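Local coordinates for methyltransferase domain-containing protein (Serratia marcescens, PDB 7CLU), which acts as an S-adenosyl-L-methionine-dependent O-methyltransferase in the pathway that makes the pigment prodigiosin, at residues L29-R34 and F83-E88; A196-P201 and D221-D226; E275-E280 and P330-V335. All blocks are in the same frame, centred on the assembly; numbering follows the deposited sequence.

Contact 1 of 3, residues L29-R34 and F83-E88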
ATOM      1  N   LEU A  29       6.060  -8.791  16.106  1.00 36.52           N
ATOM      2  CA  LEU A  29       7.445  -8.380  16.296  1.00 33.73           C
ATOM      3  C   LEU A  29       7.566  -7.362  17.417  1.00 34.87           C
ATOM      4  O   LEU A  29       8.474  -7.450  18.252  1.00 37.70           O
ATOM      5  CB  LEU A  29       7.996  -7.816  14.984  1.00 32.65           C
ATOM      6  CG  LEU A  29       9.386  -7.163  14.996  1.00 33.12           C
ATOM      7  CD1 LEU A  29      10.090  -7.396  13.657  1.00 31.38           C
ATOM      8  CD2 LEU A  29       9.289  -5.692  15.280  1.00 28.40           C
ATOM      9  N   PHE A  30       6.668  -6.380  17.450  1.00 32.40           N
ATOM     10  CA  PHE A  30       6.755  -5.362  18.479  1.00 32.98           C
ATOM     11  C   PHE A  30       6.537  -5.936  19.872  1.00 36.62           C
ATOM     12  O   PHE A  30       6.950  -5.312  20.850  1.00 31.67           O
ATOM     13  CB  PHE A  30       5.760  -4.243  18.185  1.00 28.03           C
ATOM     14  CG  PHE A  30       5.825  -3.751  16.773  1.00 28.91           C
ATOM     15  CD1 PHE A  30       6.857  -2.926  16.360  1.00 28.37           C
ATOM     16  CD2 PHE A  30       4.859  -4.127  15.851  1.00 27.94           C
ATOM     17  CE1 PHE A  30       6.927  -2.472  15.060  1.00 25.55           C
ATOM     18  CE2 PHE A  30       4.920  -3.682  14.546  1.00 28.99           C
ATOM     19  CZ  PHE A  30       5.961  -2.853  14.140  1.00 26.33           C
ATOM     20  N   ASP A  31       5.926  -7.121  19.982  1.00 38.78           N
ATOM     21  CA  ASP A  31       5.760  -7.742  21.293  1.00 40.77           C
ATOM     22  C   ASP A  31       7.104  -8.011  21.964  1.00 39.24           C
ATOM     23  O   ASP A  31       7.220  -7.895  23.188  1.00 39.06           O
ATOM     24  CB  ASP A  31       4.975  -9.048  21.161  1.00 42.79           C
ATOM     25  CG  ASP A  31       3.482  -8.823  20.915  1.00 42.04           C
ATOM     26  OD1 ASP A  31       2.992  -7.682  21.084  1.00 37.17           O
ATOM     27  OD2 ASP A  31       2.804  -9.810  20.561  1.00 46.90           O
ATOM     28  N   GLN A  32       8.123  -8.358  21.179  1.00 37.63           N
ATOM     29  CA  GLN A  32       9.447  -8.696  21.701  1.00 40.73           C
ATOM     30  C   GLN A  32      10.167  -7.513  22.319  1.00 39.57           C
ATOM     31  O   GLN A  32      11.216  -7.708  22.949  1.00 37.12           O
ATOM     32  CB  GLN A  32      10.309  -9.285  20.589  1.00 40.84           C
ATOM     33  CG  GLN A  32       9.595 -10.334  19.758  1.00 42.89           C
ATOM     34  CD  GLN A  32       8.822 -11.321  20.623  1.00 47.73           C
ATOM     35  OE1 GLN A  32       9.379 -11.922  21.547  1.00 45.43           O
ATOM     36  NE2 GLN A  32       7.529 -11.479  20.336  1.00 41.90           N
ATOM     37  N   LEU A  33       9.642  -6.301  22.153  1.00 37.44           N
ATOM     38  CA  LEU A  33      10.245  -5.100  22.709  1.00 33.92           C
ATOM     39  C   LEU A  33       9.386  -4.452  23.784  1.00 36.23           C
ATOM     40  O   LEU A  33       9.693  -3.336  24.213  1.00 33.75           O
ATOM     41  CB  LEU A  33      10.523  -4.086  21.602  1.00 27.39           C
ATOM     42  CG  LEU A  33      11.474  -4.528  20.486  1.00 36.01           C
ATOM     43  CD1 LEU A  33      11.501  -3.485  19.375  1.00 30.35           C
ATOM     44  CD2 LEU A  33      12.892  -4.797  21.033  1.00 35.83           C
ATOM     45  N   ARG A  34       8.308  -5.110  24.201  1.00 39.08           N
ATOM     46  CA  ARG A  34       7.389  -4.477  25.184  1.00 39.30           C
ATOM     47  C   ARG A  34       8.063  -4.297  26.548  1.00 42.03           C
ATOM     48  O   ARG A  34       7.659  -3.381  27.279  1.00 47.66           O
ATOM     49  CB  ARG A  34       6.113  -5.310  25.332  1.00 44.76           C
ATOM     50  CG  ARG A  34       6.217  -6.423  26.364  1.00 45.96           C
ATOM     51  CD  ARG A  34       5.321  -7.603  26.050  1.00 45.25           C
ATOM     52  NE  ARG A  34       4.044  -7.529  26.740  1.00 53.10           N
ATOM     53  CZ  ARG A  34       3.786  -8.096  27.912  1.00 44.99           C
ATOM     54  NH1 ARG A  34       2.589  -7.974  28.454  1.00 41.58           N
ATOM     55  NH2 ARG A  34       4.723  -8.780  28.541  1.00 37.66           N
ATOM     56  N   PHE A  83      -0.977   0.848  19.863  1.00 32.24           N
ATOM     57  CA  PHE A  83      -1.465   0.237  18.635  1.00 36.70           C
ATOM     58  C   PHE A  83      -0.543  -0.813  18.020  1.00 33.78           C
ATOM     59  O   PHE A  83      -0.978  -1.507  17.096  1.00 30.69           O
ATOM     60  CB  PHE A  83      -1.803   1.319  17.590  1.00 31.94           C
ATOM     61  CG  PHE A  83      -0.651   2.213  17.206  1.00 33.47           C
ATOM     62  CD1 PHE A  83       0.215   1.859  16.166  1.00 32.41           C
ATOM     63  CD2 PHE A  83      -0.468   3.428  17.836  1.00 28.16           C
ATOM     64  CE1 PHE A  83       1.260   2.700  15.791  1.00 27.90           C
ATOM     65  CE2 PHE A  83       0.566   4.269  17.479  1.00 31.77           C
ATOM     66  CZ  PHE A  83       1.438   3.903  16.441  1.00 28.52           C
ATOM     67  N   LEU A  84       0.685  -0.991  18.520  1.00 31.75           N
ATOM     68  CA  LEU A  84       1.581  -2.016  17.990  1.00 26.34           C
ATOM     69  C   LEU A  84       1.717  -3.242  18.883  1.00 26.81           C
ATOM     70  O   LEU A  84       2.230  -4.266  18.422  1.00 29.98           O
ATOM     71  CB  LEU A  84       2.988  -1.448  17.735  1.00 26.84           C
ATOM     72  CG  LEU A  84       3.076  -0.331  16.700  1.00 24.77           C
ATOM     73  CD1 LEU A  84       4.536   0.036  16.415  1.00 23.69           C
ATOM     74  CD2 LEU A  84       2.377  -0.794  15.451  1.00 27.23           C
ATOM     75  N   LEU A  85       1.302  -3.170  20.137  1.00 32.92           N
ATOM     76  CA  LEU A  85       1.367  -4.312  21.042  1.00 31.16           C
ATOM     77  C   LEU A  85       0.048  -5.074  20.998  1.00 32.78           C
ATOM     78  O   LEU A  85      -1.029  -4.470  21.004  1.00 34.58           O
ATOM     79  CB  LEU A  85       1.655  -3.842  22.471  1.00 30.72           C
ATOM     80  CG  LEU A  85       3.078  -3.301  22.694  1.00 33.53           C
ATOM     81  CD1 LEU A  85       3.212  -2.685  24.081  1.00 29.21           C
ATOM     82  CD2 LEU A  85       4.094  -4.403  22.476  1.00 31.04           C
ATOM     83  N   SER A  86       0.139  -6.404  20.986  1.00 30.37           N
ATOM     84  CA  SER A  86      -1.026  -7.228  20.686  1.00 36.24           C
ATOM     85  C   SER A  86      -2.010  -7.346  21.845  1.00 41.72           C
ATOM     86  O   SER A  86      -3.124  -7.844  21.634  1.00 43.23           O
ATOM     87  CB  SER A  86      -0.580  -8.615  20.236  1.00 34.46           C
ATOM     88  OG  SER A  86       0.073  -9.297  21.275  1.00 41.70           O
ATOM     89  N   ASP A  87      -1.650  -6.895  23.045  1.00 36.01           N
ATOM     90  CA  ASP A  87      -2.569  -6.902  24.170  1.00 35.07           C
ATOM     91  C   ASP A  87      -3.140  -5.526  24.450  1.00 43.56           C
ATOM     92  O   ASP A  87      -3.992  -5.390  25.333  1.00 47.99           O
ATOM     93  CB  ASP A  87      -1.879  -7.433  25.422  1.00 42.20           C
ATOM     94  CG  ASP A  87      -0.848  -6.461  25.969  1.00 45.74           C
ATOM     95  OD1 ASP A  87      -0.169  -5.784  25.161  1.00 38.94           O
ATOM     96  OD2 ASP A  87      -0.725  -6.367  27.208  1.00 48.65           O
ATOM     97  N   GLU A  88      -2.700  -4.513  23.725  1.00 37.47           N
ATOM     98  CA  GLU A  88      -3.242  -3.184  23.934  1.00 40.63           C
ATOM     99  C   GLU A  88      -4.589  -3.051  23.225  1.00 43.73           C
ATOM    100  O   GLU A  88      -4.769  -3.570  22.120  1.00 39.71           O
ATOM    101  CB  GLU A  88      -2.265  -2.126  23.429  1.00 41.05           C
ATOM    102  CG  GLU A  88      -0.972  -2.077  24.232  1.00 37.67           C
ATOM    103  CD  GLU A  88      -1.187  -1.657  25.676  1.00 47.22           C
ATOM    104  OE1 GLU A  88      -2.048  -0.779  25.928  1.00 42.26           O
ATOM    105  OE2 GLU A  88      -0.482  -2.204  26.558  1.00 49.35           O
TER
HETATM  106  O   HOH W   1       3.139  -6.523  18.285  1.00 32.84           O

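Contact 2 of 3, residues A196-P201 and D221-D226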
ATOM      1  N   ALA A 196     -32.249   0.109  22.599  1.00 24.99           N
ATOM      2  CA  ALA A 196     -32.341  -1.221  22.021  1.00 28.96           C
ATOM      3  C   ALA A 196     -31.351  -1.346  20.875  1.00 24.11           C
ATOM      4  O   ALA A 196     -30.969  -0.358  20.245  1.00 25.19           O
ATOM      5  CB  ALA A 196     -33.760  -1.528  21.524  1.00 25.05           C
ATOM      6  N   ILE A 197     -30.950  -2.577  20.603  1.00 28.02           N
ATOM      7  CA  ILE A 197     -30.199  -2.893  19.404  1.00 26.69           C
ATOM      8  C   ILE A 197     -30.945  -3.991  18.659  1.00 25.54           C
ATOM      9  O   ILE A 197     -31.407  -4.953  19.278  1.00 28.66           O
ATOM     10  CB  ILE A 197     -28.768  -3.338  19.740  1.00 27.61           C
ATOM     11  CG1 ILE A 197     -28.015  -2.202  20.452  1.00 29.06           C
ATOM     12  CG2 ILE A 197     -28.057  -3.793  18.475  1.00 30.92           C
ATOM     13  CD1 ILE A 197     -26.814  -2.672  21.207  1.00 29.07           C
ATOM     14  N   CYS A 198     -31.055  -3.852  17.344  1.00 27.40           N
ATOM     15  CA  CYS A 198     -31.628  -4.890  16.486  1.00 27.45           C
ATOM     16  C   CYS A 198     -30.503  -5.678  15.815  1.00 25.59           C
ATOM     17  O   CYS A 198     -29.689  -5.095  15.094  1.00 30.24           O
ATOM     18  CB  CYS A 198     -32.542  -4.281  15.431  1.00 27.53           C
ATOM     19  SG  CYS A 198     -33.368  -5.545  14.432  0.93 30.86           S
ATOM     20  N   GLU A 199     -30.450  -6.994  16.068  1.00 27.57           N
ATOM     21  CA  GLU A 199     -29.414  -7.857  15.510  1.00 29.75           C
ATOM     22  C   GLU A 199     -30.053  -9.014  14.758  1.00 32.13           C
ATOM     23  O   GLU A 199     -31.171  -9.426  15.074  1.00 31.21           O
ATOM     24  CB  GLU A 199     -28.491  -8.446  16.587  1.00 36.20           C
ATOM     25  CG  GLU A 199     -27.497  -7.462  17.180  1.00 39.56           C
ATOM     26  CD  GLU A 199     -26.622  -6.816  16.128  1.00 39.97           C
ATOM     27  OE1 GLU A 199     -25.983  -7.559  15.351  1.00 46.39           O
ATOM     28  OE2 GLU A 199     -26.581  -5.570  16.078  1.00 40.98           O
ATOM     29  N   LEU A 200     -29.322  -9.541  13.777  1.00 32.41           N
ATOM     30  CA  LEU A 200     -29.709 -10.793  13.146  1.00 39.28           C
ATOM     31  C   LEU A 200     -29.881 -11.869  14.213  1.00 38.64           C
ATOM     32  O   LEU A 200     -29.118 -11.897  15.185  1.00 34.67           O
ATOM     33  CB  LEU A 200     -28.649 -11.242  12.132  1.00 35.78           C
ATOM     34  CG  LEU A 200     -28.525 -10.506  10.800  1.00 33.24           C
ATOM     35  CD1 LEU A 200     -27.391 -11.121   9.986  1.00 36.87           C
ATOM     36  CD2 LEU A 200     -29.832 -10.548  10.027  1.00 33.51           C
ATOM     37  N   PRO A 201     -30.862 -12.760  14.071  1.00 41.26           N
ATOM     38  CA  PRO A 201     -31.054 -13.818  15.080  1.00 42.49           C
ATOM     39  C   PRO A 201     -29.796 -14.609  15.414  1.00 42.05           C
ATOM     40  O   PRO A 201     -29.681 -15.115  16.536  1.00 44.86           O
ATOM     41  CB  PRO A 201     -32.133 -14.713  14.449  1.00 42.58           C
ATOM     42  CG  PRO A 201     -32.540 -14.036  13.155  1.00 41.35           C
ATOM     43  CD  PRO A 201     -32.007 -12.656  13.155  1.00 37.54           C
ATOM     44  N   ASP A 221     -31.962  -3.302  25.367  1.00 25.57           N
ATOM     45  CA  ASP A 221     -32.556  -4.536  24.866  1.00 27.37           C
ATOM     46  C   ASP A 221     -31.935  -4.940  23.535  1.00 29.96           C
ATOM     47  O   ASP A 221     -31.521  -4.100  22.729  1.00 26.30           O
ATOM     48  CB  ASP A 221     -34.065  -4.385  24.688  1.00 28.59           C
ATOM     49  CG  ASP A 221     -34.797  -4.198  26.002  1.00 36.41           C
ATOM     50  OD1 ASP A 221     -34.437  -4.864  26.995  1.00 36.34           O
ATOM     51  OD2 ASP A 221     -35.738  -3.379  26.038  1.00 44.84           O
ATOM     52  N   VAL A 222     -31.883  -6.246  23.303  1.00 31.34           N
ATOM     53  CA  VAL A 222     -31.506  -6.797  22.010  1.00 32.65           C
ATOM     54  C   VAL A 222     -32.757  -7.415  21.414  1.00 33.30           C
ATOM     55  O   VAL A 222     -33.349  -8.322  22.009  1.00 31.92           O
ATOM     56  CB  VAL A 222     -30.379  -7.832  22.127  1.00 32.24           C
ATOM     57  CG1 VAL A 222     -29.886  -8.232  20.743  1.00 36.07           C
ATOM     58  CG2 VAL A 222     -29.240  -7.259  22.951  1.00 36.27           C
ATOM     59  N   VAL A 223     -33.180  -6.899  20.268  1.00 29.53           N
ATOM     60  CA  VAL A 223     -34.280  -7.492  19.528  1.00 27.49           C
ATOM     61  C   VAL A 223     -33.735  -8.085  18.240  1.00 31.42           C
ATOM     62  O   VAL A 223     -32.676  -7.702  17.738  1.00 28.64           O
ATOM     63  CB  VAL A 223     -35.393  -6.484  19.230  1.00 30.57           C
ATOM     64  CG1 VAL A 223     -35.968  -5.932  20.545  1.00 34.79           C
ATOM     65  CG2 VAL A 223     -34.877  -5.391  18.314  1.00 27.71           C
ATOM     66  N   GLU A 224     -34.483  -9.024  17.689  1.00 33.88           N
ATOM     67  CA  GLU A 224     -34.023  -9.736  16.514  1.00 33.49           C
ATOM     68  C   GLU A 224     -34.774  -9.257  15.285  1.00 32.44           C
ATOM     69  O   GLU A 224     -35.947  -8.875  15.351  1.00 30.93           O
ATOM     70  CB  GLU A 224     -34.166 -11.242  16.726  1.00 38.00           C
ATOM     71  CG  GLU A 224     -33.324 -11.709  17.909  1.00 41.42           C
ATOM     72  CD  GLU A 224     -33.533 -13.160  18.267  1.00 48.71           C
ATOM     73  OE1 GLU A 224     -33.591 -13.471  19.478  1.00 53.90           O
ATOM     74  OE2 GLU A 224     -33.625 -13.989  17.340  1.00 52.38           O
ATOM     75  N   GLY A 225     -34.067  -9.234  14.166  1.00 34.50           N
ATOM     76  CA  GLY A 225     -34.632  -8.704  12.946  1.00 35.75           C
ATOM     77  C   GLY A 225     -33.629  -8.780  11.818  1.00 33.95           C
ATOM     78  O   GLY A 225     -32.505  -9.272  11.979  1.00 35.82           O
ATOM     79  N   ASP A 226     -34.048  -8.242  10.675  1.00 31.20           N
ATOM     80  CA  ASP A 226     -33.311  -8.377   9.421  1.00 33.12           C
ATOM     81  C   ASP A 226     -33.656  -7.169   8.561  1.00 32.05           C
ATOM     82  O   ASP A 226     -34.796  -7.046   8.105  1.00 32.29           O
ATOM     83  CB  ASP A 226     -33.693  -9.681   8.713  1.00 35.26           C
ATOM     84  CG  ASP A 226     -32.681 -10.116   7.656  1.00 36.96           C
ATOM     85  OD1 ASP A 226     -32.225  -9.278   6.832  1.00 33.95           O
ATOM     86  OD2 ASP A 226     -32.363 -11.327   7.644  1.00 38.10           O
TER

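Contact 3 of 3, residues E275-E280 and P330-V335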
ATOM      1  N   GLU A 275     -22.865   7.958   7.800  1.00 26.75           N
ATOM      2  CA  GLU A 275     -22.027   7.531   6.685  1.00 30.31           C
ATOM      3  C   GLU A 275     -20.854   8.492   6.574  1.00 27.82           C
ATOM      4  O   GLU A 275     -20.779   9.499   7.294  1.00 23.16           O
ATOM      5  CB  GLU A 275     -22.794   7.478   5.346  1.00 25.11           C
ATOM      6  CG  GLU A 275     -24.001   6.549   5.319  1.00 26.54           C
ATOM      7  CD  GLU A 275     -23.609   5.108   5.082  1.00 27.35           C
ATOM      8  OE1 GLU A 275     -22.718   4.866   4.232  1.00 27.09           O
ATOM      9  OE2 GLU A 275     -24.188   4.221   5.751  1.00 25.65           O
ATOM     10  N   THR A 276     -19.927   8.158   5.669  1.00 25.94           N
ATOM     11  CA  THR A 276     -18.778   9.005   5.329  1.00 26.26           C
ATOM     12  C   THR A 276     -18.916   9.370   3.854  1.00 25.55           C
ATOM     13  O   THR A 276     -18.304   8.731   2.991  1.00 27.61           O
ATOM     14  CB  THR A 276     -17.438   8.303   5.575  1.00 29.68           C
ATOM     15  OG1 THR A 276     -17.369   7.090   4.793  1.00 26.23           O
ATOM     16  CG2 THR A 276     -17.254   7.988   7.055  1.00 29.58           C
ATOM     17  N   PRO A 277     -19.696  10.394   3.526  1.00 30.32           N
ATOM     18  CA  PRO A 277     -19.948  10.696   2.112  1.00 30.65           C
ATOM     19  C   PRO A 277     -18.732  11.275   1.412  1.00 28.66           C
ATOM     20  O   PRO A 277     -17.859  11.900   2.023  1.00 27.78           O
ATOM     21  CB  PRO A 277     -21.082  11.728   2.160  1.00 27.42           C
ATOM     22  CG  PRO A 277     -21.679  11.584   3.557  1.00 33.88           C
ATOM     23  CD  PRO A 277     -20.551  11.178   4.434  1.00 28.76           C
ATOM     24  N   LEU A 278     -18.703  11.075   0.100  1.00 29.72           N
ATOM     25  CA  LEU A 278     -17.883  11.921  -0.752  1.00 29.21           C
ATOM     26  C   LEU A 278     -18.358  13.365  -0.648  1.00 30.83           C
ATOM     27  O   LEU A 278     -19.529  13.638  -0.370  1.00 30.20           O
ATOM     28  CB  LEU A 278     -17.968  11.450  -2.199  1.00 28.66           C
ATOM     29  CG  LEU A 278     -17.591   9.979  -2.397  1.00 28.89           C
ATOM     30  CD1 LEU A 278     -18.011   9.482  -3.760  1.00 26.39           C
ATOM     31  CD2 LEU A 278     -16.107   9.848  -2.202  1.00 28.06           C
ATOM     32  N   ASN A 279     -17.450  14.296  -0.915  1.00 25.63           N
ATOM     33  CA  ASN A 279     -17.792  15.707  -0.807  1.00 34.15           C
ATOM     34  C   ASN A 279     -18.703  16.127  -1.970  1.00 33.93           C
ATOM     35  O   ASN A 279     -19.129  15.314  -2.799  1.00 30.97           O
ATOM     36  CB  ASN A 279     -16.523  16.563  -0.734  1.00 29.74           C
ATOM     37  CG  ASN A 279     -15.602  16.362  -1.926  1.00 30.53           C
ATOM     38  OD1 ASN A 279     -16.045  16.006  -3.020  1.00 36.57           O
ATOM     39  ND2 ASN A 279     -14.302  16.596  -1.721  1.00 32.63           N
ATOM     40  N   GLU A 280     -18.978  17.430  -2.027  1.00 36.60           N
ATOM     41  CA  GLU A 280     -20.042  17.962  -2.879  1.00 39.69           C
ATOM     42  C   GLU A 280     -19.782  17.716  -4.363  1.00 40.23           C
ATOM     43  O   GLU A 280     -20.707  17.377  -5.112  1.00 39.80           O
ATOM     44  CB  GLU A 280     -20.211  19.458  -2.601  1.00 40.45           C
ATOM     45  CG  GLU A 280     -21.292  20.136  -3.429  1.00 49.76           C
ATOM     46  CD  GLU A 280     -21.967  21.274  -2.683  1.00 59.74           C
ATOM     47  OE1 GLU A 280     -21.283  22.283  -2.390  1.00 58.40           O
ATOM     48  OE2 GLU A 280     -23.182  21.160  -2.400  1.00 54.88           O
ATOM     49  N   PRO A 330     -15.675  11.496  12.166  1.00 25.68           N
ATOM     50  CA  PRO A 330     -15.527  11.258  10.727  1.00 29.04           C
ATOM     51  C   PRO A 330     -16.834  10.962  10.001  1.00 27.79           C
ATOM     52  O   PRO A 330     -16.826  10.919   8.761  1.00 29.09           O
ATOM     53  CB  PRO A 330     -14.584  10.047  10.674  1.00 25.76           C
ATOM     54  CG  PRO A 330     -14.869   9.293  11.931  1.00 28.25           C
ATOM     55  CD  PRO A 330     -15.274  10.330  12.975  1.00 29.07           C
ATOM     56  N   ARG A 331     -17.942  10.752  10.706  1.00 25.98           N
ATOM     57  CA  ARG A 331     -19.193  10.439  10.021  1.00 26.12           C
ATOM     58  C   ARG A 331     -20.051  11.691   9.848  1.00 27.13           C
ATOM     59  O   ARG A 331     -19.863  12.708  10.518  1.00 29.89           O
ATOM     60  CB  ARG A 331     -19.989   9.359  10.769  1.00 20.61           C
ATOM     61  CG  ARG A 331     -19.277   8.024  10.841  1.00 22.97           C
ATOM     62  CD  ARG A 331     -20.180   6.893  11.266  1.00 24.82           C
ATOM     63  NE  ARG A 331     -19.394   5.763  11.742  1.00 25.32           N
ATOM     64  CZ  ARG A 331     -19.905   4.625  12.189  1.00 25.79           C
ATOM     65  NH1 ARG A 331     -21.223   4.453  12.227  1.00 24.59           N
ATOM     66  NH2 ARG A 331     -19.091   3.672  12.623  1.00 26.53           N
ATOM     67  N   THR A 332     -20.990  11.591   8.915  1.00 22.35           N
ATOM     68  CA  THR A 332     -22.002  12.593   8.635  1.00 27.92           C
ATOM     69  C   THR A 332     -23.369  11.940   8.821  1.00 27.52           C
ATOM     70  O   THR A 332     -23.569  10.786   8.439  1.00 27.04           O
ATOM     71  CB  THR A 332     -21.833  13.117   7.202  1.00 28.88           C
ATOM     72  OG1 THR A 332     -20.532  13.700   7.073  1.00 30.04           O
ATOM     73  CG2 THR A 332     -22.872  14.144   6.868  1.00 33.90           C
ATOM     74  N   LEU A 333     -24.306  12.662   9.419  1.00 30.73           N
ATOM     75  CA  LEU A 333     -25.630  12.109   9.688  1.00 30.41           C
ATOM     76  C   LEU A 333     -26.567  12.447   8.535  1.00 28.68           C
ATOM     77  O   LEU A 333     -26.662  13.609   8.117  1.00 30.52           O
ATOM     78  CB  LEU A 333     -26.197  12.646  11.013  1.00 25.46           C
ATOM     79  CG  LEU A 333     -25.432  12.400  12.314  1.00 30.00           C
ATOM     80  CD1 LEU A 333     -26.272  12.827  13.507  1.00 30.09           C
ATOM     81  CD2 LEU A 333     -24.943  10.945  12.478  1.00 24.77           C
ATOM     82  N   ILE A 334     -27.237  11.433   8.003  1.00 26.32           N
ATOM     83  CA  ILE A 334     -28.319  11.633   7.053  1.00 26.24           C
ATOM     84  C   ILE A 334     -29.608  11.305   7.794  1.00 28.37           C
ATOM     85  O   ILE A 334     -29.735  10.224   8.376  1.00 27.37           O
ATOM     86  CB  ILE A 334     -28.132  10.789   5.781  1.00 23.85           C
ATOM     87  CG1 ILE A 334     -26.775  11.127   5.148  1.00 25.99           C
ATOM     88  CG2 ILE A 334     -29.194  11.117   4.793  1.00 26.49           C
ATOM     89  CD1 ILE A 334     -25.851   9.937   4.985  1.00 32.27           C
ATOM     90  N   VAL A 335     -30.533  12.270   7.832  1.00 28.77           N
ATOM     91  CA  VAL A 335     -31.664  12.262   8.754  1.00 26.30           C
ATOM     92  C   VAL A 335     -32.950  12.453   7.963  1.00 29.35           C
ATOM     93  O   VAL A 335     -33.002  13.273   7.040  1.00 30.72           O
ATOM     94  CB  VAL A 335     -31.527  13.383   9.810  1.00 31.31           C
ATOM     95  CG1 VAL A 335     -32.688  13.357  10.802  1.00 27.39           C
ATOM     96  CG2 VAL A 335     -30.172  13.299  10.509  1.00 33.70           C
TER

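Contact 1 of 3, residues L29-R34 and F83-E88
Asp31 and Ser86 form a two-point grip between a 3-10 turn and the chain just past helix 81-84, in the N-terminal dimerisation domain, whose helices and two-stranded antiparallel sheet are consistent with a winged-helix (helix-turn-helix) fold. The backbone N of Ser86 reaches Asp31 OD1 at 3.1 Å in a fairly straight bond (165°) to the syn lone pair. Ser86 OG donates to Asp31 OD2 at 2.9 Å, also from the syn side but somewhat out of the carboxylate plane. Serine suits this place because its OG, lying between backbone N and carbonyl carbon (chi1 65°), can serve the second oxygen while its own N-H serves the first. Farther out, Arg34 NH1 and Asp87 OD2 make a long salt bridge of 3.9 Å at the edge of the guanidinium, probably a modest attraction.

Leucines fill the apolar side. Leu85 CD2 lies 3.4 Å from Phe30 O and also meets Arg34 CB, while Leu84 packs on Phe30, whose side chain also packs on Leu25 of helix 15-26 and Leu61 of helix 51-63. Leu84 CD1 sits 3.7 Å from the Phe30 ring centroid, a CH-pi contact only 12° off the normal; on the opposite ring face lies Leu29 CD2, offset toward the rim.

Contact 2 of 3, residues A196-P201 and D221-D226
Ile197 and Glu199 each give an N-H and a carbonyl to the neighbouring strand, pairing 196-199 with 221-224 in parallel at an angle of 29°. Ile197 N bonds Asp221 O, Ile197 O accepts from Val223 N, Glu199 N bonds Val223 O and Glu199 O accepts from Gly225 N. The last bond, 3.0 Å from Gly225 N to Glu199 O, is the most bent: its donor stands above the carbonyl plane as the strand gives way to loop.

The strands belong to a beta-alpha-beta unit of the Rossmann-like methyltransferase domain. Ile197, Glu199 and Val222 face its helix 201-214, where Leu207 and Leu211 receive them. On the other face, Cys198 CB meets Val223 CG2 at 3.9 Å, and both residues pack on Leu173 of strand 171-175. Cys198 SG, anti to its backbone N (chi1 -176°), comes 3.7 Å from Gly225 CA, an approach suited to a residue with no side chain. Past the strand ends, Leu200 CD2 touches Asp226 OD2 at 3.6 Å, and Pro201 CB touches Glu224 OE2 at 3.3 Å.

Glu199 and Asp226 both bind S-adenosyl-L-homocysteine. Asp226 OD1 accepts from Ile228 N and Ser229 N, which hold its carboxylate in place. Acidic groups at these strand ends would suit the ribose hydroxyls and adenine amino group, as in related methyltransferases.

Contact 3 of 3, residues E275-E280 and P330-V335
Pro330 and Thr276 meet just before strand 332-337 begins: Thr276 CG2 lies 3.4 Å from Pro330 O. At Arg331, CA approaches Glu275 O at 3.3 Å. The arginine chain is extended from CG to NE, and its NH1 bonds Ser274 OG while the guanidinium forms a cation-pi pair with Phe156. Arg331 is a binding residue for S-adenosyl-L-homocysteine.

Thr332 makes an antiparallel hydrogen-bonded pair with Glu275. Thr332 N reaches Glu275 O at 2.7 Å, and Glu275 N returns a bond to Thr332 O at 3.0 Å; both are nearly straight. A beta-branched threonine suits a strand, and its CB rests 3.6 Å from Pro277 CD. Proline, lacking an N-H, is at home there because the pairing has already ended. Two residues on, Ile334 CD1 lies 3.9 Å from Glu275 CG, the apolar part of the acid. A bend at chi2 (-82°) turns Glu275 CD, and its oxygens accept from the backbone N of Leu246 and of His247, bonds that would help to position this predicted proton acceptor.

Strand 332-337 runs between strands 270-275 and 322-326, antiparallel to both, with Ile334 touching Ile324 and Leu333 packing on Phe156 and Phe160 of helix 154-163.

Contact 1 belongs to the dimerisation domain and lies far from the cofactor site and the predicted catalytic histidine, its centre about 36 Å from that of contact 2 and about 34 Å from that of contact 3. The other two share one mixed sheet: contact 2 at its outer strand 221-224, contact 3 toward the other end, with centres about 25 Å and nearest atoms about 12 Å apart. Both supply residues that bind S-adenosyl-L-homocysteine, and Gln146, another residue of that site, gives a common reference: its side chain is about 5 Å from that of Glu199 and about 9 Å from that of Arg331. Contact 3 also lies beside the predicted proton acceptor, the side chain of Glu275 being about 4 Å from that of His247.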